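Local atomic coordinates of dinoflagellate luciferase (Lingulodinium polyedrum, PDB entry 1VPR), a protein that emits flashes of blue light by oxidising dinoflagellate luciferin, an open tetrapyrrole, with molecular oxygen, and is represented here by its third luciferase domain. Residues L143-G148 and D329-N334; G170-F175 and H200-M205. All blocks are in the same frame, centred on the assembly; numbering follows the deposited sequence.

Both contacts belong to the catalytic domain, built round a ten-stranded antiparallel barrel of the calycin superfamily, but they lie on opposite sides of the chain's centre. Contact 1 joins two irregular segments at the periphery, its centre about 21 Å from that of the chain; contact 2, its centre about 10 Å from it, closes the helical excursion between strands 163-169 and 206-212. In sequence, contact 2 falls inside the loop that contact 1 closes. Their centres are about 29 Å apart and their nearest atoms about 13 Å apart, so they do not touch. Neither contact is known to line the luciferin pocket.

Contact 1 (L143-G148 and D329-N334); sequences LPWPAG and DNAPTN
W145 meets A331, P332 and T333, its indole turned to A331 and P332 O, its backbone to T333 and N334. In the plane of the ring and at its edge sit A331 CB, 4.0 Å from W145 NE1, and the carbonyl oxygen of P332, 3.6 Å from W145 CD1. The same oxygen takes the backbone N-H of W145 in a nearly straight bond (W145 N to P332 O 3.1 Å, 178° at the hydrogen). A water that donates to both P332 O (2.6 Å) and L143 O gives this carbonyl a second partner. W145 NE1 donates to another water at 3.0 Å, which also accepts a weak bond from A331 N. Beyond the two segments the indole stacks on Y339. The contact ties the loop before strand 163-169 to the loop after helix 321-324, against barrel strands 247-253 and 259-266 (W145 on V251, P146 on F263, P144 O bonded to W265 NE1).

W145 and T333 form a single beta bridge. On this pair T333 CG2 rests 3.9 Å from W145 CB, while T333 OG1 is engaged by the backbone N-H groups of L335 and K337. The last link is made by N334, whose CG stands between its own N and carbonyl carbon (chi1 50°). N334 OD1 lies 2.8 Å from A147 N and accepts that N-H in the plane of its carboxamide, at 155° about the hydrogen; N334 ND2 donates to P114 O. A leucine in place of N334 would probably leave A147 N and P114 O without the carboxamide that bonds them, loosening the tie between the two loops.

P144 and P146 have no N-H, so in 144-147 the backbone donors are W145 N and A147 N. One meets a main-chain carbonyl, the other a carboxamide, making this end of the pairing depend on the N334 side chain.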
ATOM      1  N   LEU A 143      -2.712  11.693  16.024  1.00 19.13           N
ATOM      2  CA  LEU A 143      -3.787  11.067  15.272  1.00 18.72           C
ATOM      3  C   LEU A 143      -4.460  10.087  16.227  1.00 18.32           C
ATOM      4  O   LEU A 143      -3.809   9.515  17.105  1.00 18.52           O
ATOM      5  CB  LEU A 143      -3.236  10.326  14.034  1.00 20.04           C
ATOM      6  CG  LEU A 143      -2.733  11.178  12.844  1.00 20.25           C
ATOM      7  CD1 LEU A 143      -1.997  10.297  11.824  1.00 16.64           C
ATOM      8  CD2 LEU A 143      -3.918  11.891  12.169  1.00 20.70           C
ATOM      9  N   PRO A 144      -5.788   9.917  16.106  1.00 17.46           N
ATOM     10  CA  PRO A 144      -6.488   8.978  16.977  1.00 20.45           C
ATOM     11  C   PRO A 144      -6.157   7.545  16.552  1.00 19.30           C
ATOM     12  O   PRO A 144      -6.088   7.268  15.360  1.00 17.28           O
ATOM     13  CB  PRO A 144      -7.974   9.294  16.715  1.00 20.60           C
ATOM     14  CG  PRO A 144      -7.967  10.741  16.352  1.00 18.96           C
ATOM     15  CD  PRO A 144      -6.742  10.810  15.430  1.00 18.45           C
ATOM     16  N   TRP A 145      -5.917   6.651  17.511  1.00 18.03           N
ATOM     17  CA  TRP A 145      -5.704   5.243  17.175  1.00 17.20           C
ATOM     18  C   TRP A 145      -7.140   4.725  17.009  1.00 18.42           C
ATOM     19  O   TRP A 145      -8.041   5.168  17.731  1.00 19.04           O
ATOM     20  CB  TRP A 145      -5.032   4.490  18.322  1.00 17.21           C
ATOM     21  CG  TRP A 145      -3.553   4.789  18.478  1.00 17.99           C
ATOM     22  CD1 TRP A 145      -2.987   5.748  19.271  1.00 19.02           C
ATOM     23  CD2 TRP A 145      -2.467   4.114  17.826  1.00 15.25           C
ATOM     24  NE1 TRP A 145      -1.617   5.709  19.157  1.00 18.24           N
ATOM     25  CE2 TRP A 145      -1.272   4.717  18.273  1.00 16.36           C
ATOM     26  CE3 TRP A 145      -2.393   3.059  16.904  1.00 16.91           C
ATOM     27  CZ2 TRP A 145      -0.004   4.302  17.829  1.00 16.56           C
ATOM     28  CZ3 TRP A 145      -1.131   2.637  16.460  1.00 14.66           C
ATOM     29  CH2 TRP A 145       0.045   3.256  16.922  1.00 15.09           C
ATOM     30  N   PRO A 146      -7.391   3.816  16.046  1.00 18.83           N
ATOM     31  CA  PRO A 146      -8.767   3.326  15.891  1.00 16.94           C
ATOM     32  C   PRO A 146      -9.183   2.293  16.923  1.00 18.59           C
ATOM     33  O   PRO A 146      -8.534   1.259  17.072  1.00 17.07           O
ATOM     34  CB  PRO A 146      -8.775   2.762  14.471  1.00 15.65           C
ATOM     35  CG  PRO A 146      -7.361   2.249  14.307  1.00 14.22           C
ATOM     36  CD  PRO A 146      -6.538   3.376  14.919  1.00 18.28           C
ATOM     37  N   ALA A 147     -10.269   2.576  17.642  1.00 20.36           N
ATOM     38  CA  ALA A 147     -10.803   1.656  18.650  1.00 20.30           C
ATOM     39  C   ALA A 147     -10.833   0.225  18.116  1.00 20.01           C
ATOM     40  O   ALA A 147     -11.228   0.008  16.968  1.00 19.48           O
ATOM     41  CB  ALA A 147     -12.247   2.080  19.035  1.00 19.41           C
ATOM     42  N   GLY A 148     -10.432  -0.745  18.940  1.00 19.75           N
ATOM     43  CA  GLY A 148     -10.456  -2.138  18.499  1.00 18.78           C
ATOM     44  C   GLY A 148      -9.168  -2.630  17.855  1.00 20.02           C
ATOM     45  O   GLY A 148      -9.065  -3.799  17.482  1.00 18.17           O
ATOM     46  N   ASP A 329       3.445  10.276  23.749  1.00 22.86           N
ATOM     47  CA  ASP A 329       3.569   8.858  24.052  1.00 21.84           C
ATOM     48  C   ASP A 329       2.210   8.287  24.440  1.00 23.39           C
ATOM     49  O   ASP A 329       1.387   8.986  25.041  1.00 24.37           O
ATOM     50  CB  ASP A 329       4.522   8.648  25.229  1.00 22.82           C
ATOM     51  CG  ASP A 329       5.980   8.913  24.884  1.00 22.50           C
ATOM     52  OD1 ASP A 329       6.788   8.974  25.836  1.00 21.06           O
ATOM     53  OD2 ASP A 329       6.336   9.049  23.696  1.00 20.86           O
ATOM     54  N   ASN A 330       1.972   7.019  24.092  1.00 23.20           N
ATOM     55  CA  ASN A 330       0.737   6.326  24.444  1.00 23.41           C
ATOM     56  C   ASN A 330      -0.529   7.129  24.166  1.00 25.72           C
ATOM     57  O   ASN A 330      -1.437   7.204  25.011  1.00 23.97           O
ATOM     58  CB  ASN A 330       0.811   5.905  25.917  1.00 24.35           C
ATOM     59  CG  ASN A 330       2.081   5.118  26.224  1.00 27.48           C
ATOM     60  OD1 ASN A 330       2.375   4.121  25.563  1.00 29.63           O
ATOM     61  ND2 ASN A 330       2.844   5.567  27.212  1.00 27.19           N
ATOM     62  N   ALA A 331      -0.591   7.716  22.971  1.00 24.47           N
ATOM     63  CA  ALA A 331      -1.743   8.503  22.569  1.00 24.09           C
ATOM     64  C   ALA A 331      -2.952   7.561  22.582  1.00 24.38           C
ATOM     65  O   ALA A 331      -2.809   6.341  22.416  1.00 23.16           O
ATOM     66  CB  ALA A 331      -1.510   9.108  21.183  1.00 23.98           C
ATOM     67  N   PRO A 332      -4.166   8.115  22.765  1.00 23.35           N
ATOM     68  CA  PRO A 332      -5.381   7.306  22.818  1.00 22.49           C
ATOM     69  C   PRO A 332      -6.111   6.955  21.535  1.00 22.29           C
ATOM     70  O   PRO A 332      -5.898   7.547  20.483  1.00 22.33           O
ATOM     71  CB  PRO A 332      -6.274   8.129  23.733  1.00 25.15           C
ATOM     72  CG  PRO A 332      -5.997   9.525  23.233  1.00 25.05           C
ATOM     73  CD  PRO A 332      -4.462   9.523  23.108  1.00 24.47           C
ATOM     74  N   THR A 333      -7.006   5.987  21.673  1.00 23.46           N
ATOM     75  CA  THR A 333      -7.880   5.550  20.596  1.00 22.38           C
ATOM     76  C   THR A 333      -9.008   6.564  20.713  1.00 23.42           C
ATOM     77  O   THR A 333      -8.994   7.402  21.611  1.00 23.26           O
ATOM     78  CB  THR A 333      -8.477   4.146  20.869  1.00 23.32           C
ATOM     79  OG1 THR A 333      -9.305   4.197  22.050  1.00 23.12           O
ATOM     80  CG2 THR A 333      -7.368   3.108  21.069  1.00 19.37           C
ATOM     81  N   ASN A 334      -9.989   6.489  19.828  1.00 22.49           N
ATOM     82  CA  ASN A 334     -11.110   7.400  19.886  1.00 22.83           C
ATOM     83  C   ASN A 334     -12.075   7.067  21.045  1.00 24.68           C
ATOM     84  O   ASN A 334     -13.089   7.732  21.230  1.00 26.85           O
ATOM     85  CB  ASN A 334     -11.840   7.390  18.547  1.00 22.36           C
ATOM     86  CG  ASN A 334     -12.150   5.996  18.061  1.00 22.27           C
ATOM     87  OD1 ASN A 334     -11.260   5.148  17.927  1.00 22.17           O
ATOM     88  ND2 ASN A 334     -13.414   5.746  17.783  1.00 25.58           N
TER
HETATM   89  O   HOH W   1      -4.522   9.638  19.876  1.00 22.05           O
HETATM   90  O   HOH W   2       0.562   5.882  21.208  1.00 17.33           O

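Contact 2 (G170-F175 and H200-M205); sequences GGQAAF and HQTGGM
T202 and Q172 meet at the base of the helical hairpin inserted between the first two barrel strands, like the helix-turn-helix lid of fatty acid-binding proteins. Its helices, 172-181 and 187-197, lie in the chain between strands 163-169 and 206-212. G171 and G203 form a single beta bridge across the base of this insertion. G203 N donates to G170 O (2.9 Å, 163° at the hydrogen), and Q172 N donates to G203 O (2.8 Å, 168°), the latter in the plane of the carbonyl. G203 thus uses both its N-H and its carbonyl, pairing with the residues before and after G171.

T202, with the most surface buried here, fills the angle between the bridge and the first helical turn. Its methyl CG2 approaches the F175 ring, 3.8 Å from F175 CD2, and its CB lies 3.4 Å from G170 O. The hydroxyl passes close to Q172, T202 OG1 being 3.2 Å from Q172 CB, but its hydrogen-bond partners are T197 O and K224 NZ.

Q172 has CG anti to its backbone N (chi1 -175°), and the chain runs on extended, away from the bridge. Its carboxamide links two helices outside the contact: OE1 bonds H65 NE2 on helix 57-65, and NE2 bonds T197 OG1. In a luciferase regulated by pH, a change in the protonation of H65, which lies in the helical bundle domain, could disturb this bond and so the base of the insertion.

M205, a selenomethionine in this crystal, is bent at its chi2 and chi3, which brings its selenium close to G171 and A173; it also touches H65. The selenium passes G171, where a beta carbon would come too near it, and settles with M205 SE 4.0 Å from A173 CB.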
ATOM      1  N   GLY A 170      -9.013  -7.695  -7.735  1.00 16.47           N
ATOM      2  CA  GLY A 170      -9.031  -6.372  -7.144  1.00 16.44           C
ATOM      3  C   GLY A 170      -7.877  -5.490  -7.555  1.00 16.98           C
ATOM      4  O   GLY A 170      -7.638  -4.462  -6.918  1.00 17.46           O
ATOM      5  N   GLY A 171      -7.157  -5.875  -8.603  1.00 16.70           N
ATOM      6  CA  GLY A 171      -6.053  -5.059  -9.054  1.00 17.29           C
ATOM      7  C   GLY A 171      -6.536  -3.756  -9.662  1.00 19.63           C
ATOM      8  O   GLY A 171      -7.591  -3.702 -10.342  1.00 19.18           O
ATOM      9  N   GLN A 172      -5.769  -2.693  -9.446  1.00 17.76           N
ATOM     10  CA  GLN A 172      -6.159  -1.396  -9.985  1.00 17.28           C
ATOM     11  C   GLN A 172      -6.141  -1.331 -11.499  1.00 18.85           C
ATOM     12  O   GLN A 172      -6.947  -0.614 -12.085  1.00 21.64           O
ATOM     13  CB  GLN A 172      -5.273  -0.278  -9.439  1.00 18.41           C
ATOM     14  CG  GLN A 172      -5.727   1.109  -9.896  1.00 20.41           C
ATOM     15  CD  GLN A 172      -4.738   2.194  -9.554  1.00 20.80           C
ATOM     16  OE1 GLN A 172      -3.523   2.030  -9.724  1.00 22.65           O
ATOM     17  NE2 GLN A 172      -5.246   3.322  -9.074  1.00 20.97           N
ATOM     18  N   ALA A 173      -5.248  -2.069 -12.150  1.00 18.98           N
ATOM     19  CA  ALA A 173      -5.188  -1.993 -13.606  1.00 18.35           C
ATOM     20  C   ALA A 173      -6.527  -2.370 -14.252  1.00 19.64           C
ATOM     21  O   ALA A 173      -6.948  -1.753 -15.235  1.00 18.60           O
ATOM     22  CB  ALA A 173      -4.055  -2.859 -14.134  1.00 17.62           C
ATOM     23  N   ALA A 174      -7.215  -3.352 -13.682  1.00 18.84           N
ATOM     24  CA  ALA A 174      -8.512  -3.772 -14.194  1.00 21.52           C
ATOM     25  C   ALA A 174      -9.498  -2.602 -14.147  1.00 21.75           C
ATOM     26  O   ALA A 174     -10.281  -2.415 -15.091  1.00 20.19           O
ATOM     27  CB  ALA A 174      -9.043  -4.958 -13.376  1.00 18.51           C
ATOM     28  N   PHE A 175      -9.452  -1.805 -13.072  1.00 20.41           N
ATOM     29  CA  PHE A 175     -10.349  -0.652 -12.947  1.00 23.64           C
ATOM     30  C   PHE A 175      -9.971   0.452 -13.927  1.00 25.18           C
ATOM     31  O   PHE A 175     -10.844   1.103 -14.499  1.00 24.66           O
ATOM     32  CB  PHE A 175     -10.338  -0.106 -11.518  1.00 21.23           C
ATOM     33  CG  PHE A 175     -11.062  -0.975 -10.552  1.00 20.63           C
ATOM     34  CD1 PHE A 175     -12.442  -0.859 -10.398  1.00 20.70           C
ATOM     35  CD2 PHE A 175     -10.386  -1.977  -9.861  1.00 19.15           C
ATOM     36  CE1 PHE A 175     -13.140  -1.734  -9.576  1.00 20.89           C
ATOM     37  CE2 PHE A 175     -11.063  -2.858  -9.036  1.00 20.06           C
ATOM     38  CZ  PHE A 175     -12.447  -2.743  -8.891  1.00 21.83           C
ATOM     39  N   HIS A 200      -4.797   1.428  -0.770  1.00 11.62           N
ATOM     40  CA  HIS A 200      -5.221   0.047  -0.561  1.00 12.10           C
ATOM     41  C   HIS A 200      -6.640  -0.328  -0.897  1.00 14.21           C
ATOM     42  O   HIS A 200      -7.078  -1.414  -0.540  1.00 16.60           O
ATOM     43  CB  HIS A 200      -4.868  -0.396   0.862  1.00  9.42           C
ATOM     44  CG  HIS A 200      -3.400  -0.348   1.133  1.00 12.94           C
ATOM     45  ND1 HIS A 200      -2.480  -0.964   0.312  1.00 14.82           N
ATOM     46  CD2 HIS A 200      -2.691   0.246   2.119  1.00 13.87           C
ATOM     47  CE1 HIS A 200      -1.263  -0.753   0.786  1.00 17.37           C
ATOM     48  NE2 HIS A 200      -1.364  -0.022   1.884  1.00 16.70           N
ATOM     49  N   GLN A 201      -7.355   0.565  -1.579  1.00 14.27           N
ATOM     50  CA  GLN A 201      -8.708   0.273  -2.026  1.00 16.19           C
ATOM     51  C   GLN A 201      -8.614  -0.723  -3.177  1.00 16.43           C
ATOM     52  O   GLN A 201      -9.550  -1.497  -3.409  1.00 16.05           O
ATOM     53  CB  GLN A 201      -9.417   1.555  -2.448  1.00 14.29           C
ATOM     54  CG  GLN A 201      -9.928   2.317  -1.234  1.00 18.71           C
ATOM     55  CD  GLN A 201     -10.312   3.748  -1.522  1.00 18.94           C
ATOM     56  OE1 GLN A 201     -11.399   4.180  -1.171  1.00 21.81           O
ATOM     57  NE2 GLN A 201      -9.412   4.496  -2.126  1.00 19.90           N
ATOM     58  N   THR A 202      -7.490  -0.707  -3.897  1.00 15.09           N
ATOM     59  CA  THR A 202      -7.259  -1.680  -4.966  1.00 13.40           C
ATOM     60  C   THR A 202      -5.811  -2.118  -4.820  1.00 13.81           C
ATOM     61  O   THR A 202      -5.054  -1.509  -4.078  1.00 13.35           O
ATOM     62  CB  THR A 202      -7.448  -1.097  -6.398  1.00 13.10           C
ATOM     63  OG1 THR A 202      -6.596   0.041  -6.581  1.00 14.46           O
ATOM     64  CG2 THR A 202      -8.881  -0.684  -6.605  1.00 14.27           C
ATOM     65  N   GLY A 203      -5.405  -3.168  -5.530  1.00 14.23           N
ATOM     66  CA  GLY A 203      -4.026  -3.576  -5.382  1.00 16.39           C
ATOM     67  C   GLY A 203      -3.122  -3.231  -6.553  1.00 17.23           C
ATOM     68  O   GLY A 203      -3.579  -2.836  -7.642  1.00 15.59           O
ATOM     69  N   GLY A 204      -1.820  -3.352  -6.307  1.00 18.18           N
ATOM     70  CA  GLY A 204      -0.859  -3.155  -7.369  1.00 19.12           C
ATOM     71  C   GLY A 204      -0.922  -4.532  -8.011  1.00 20.76           C
ATOM     72  O   GLY A 204      -1.815  -5.331  -7.667  1.00 19.06           O
HETATM   73  N   MSE A 205      -0.005  -4.867  -8.909  1.00 20.07           N
HETATM   74  CA  MSE A 205      -0.099  -6.189  -9.511  1.00 24.25           C
HETATM   75  C   MSE A 205       0.668  -7.230  -8.706  1.00 20.03           C
HETATM   76  O   MSE A 205       0.531  -8.436  -8.943  1.00 16.59           O
HETATM   77  CB  MSE A 205       0.370  -6.161 -10.978  1.00 34.19           C
HETATM   78  CG  MSE A 205      -0.621  -5.453 -11.966  1.00 47.75           C
HETATM   79 SE   MSE A 205      -2.604  -5.483 -11.541  1.00 68.35          SE
HETATM   80  CE  MSE A 205      -3.148  -7.202 -12.289  1.00 59.79           C
TER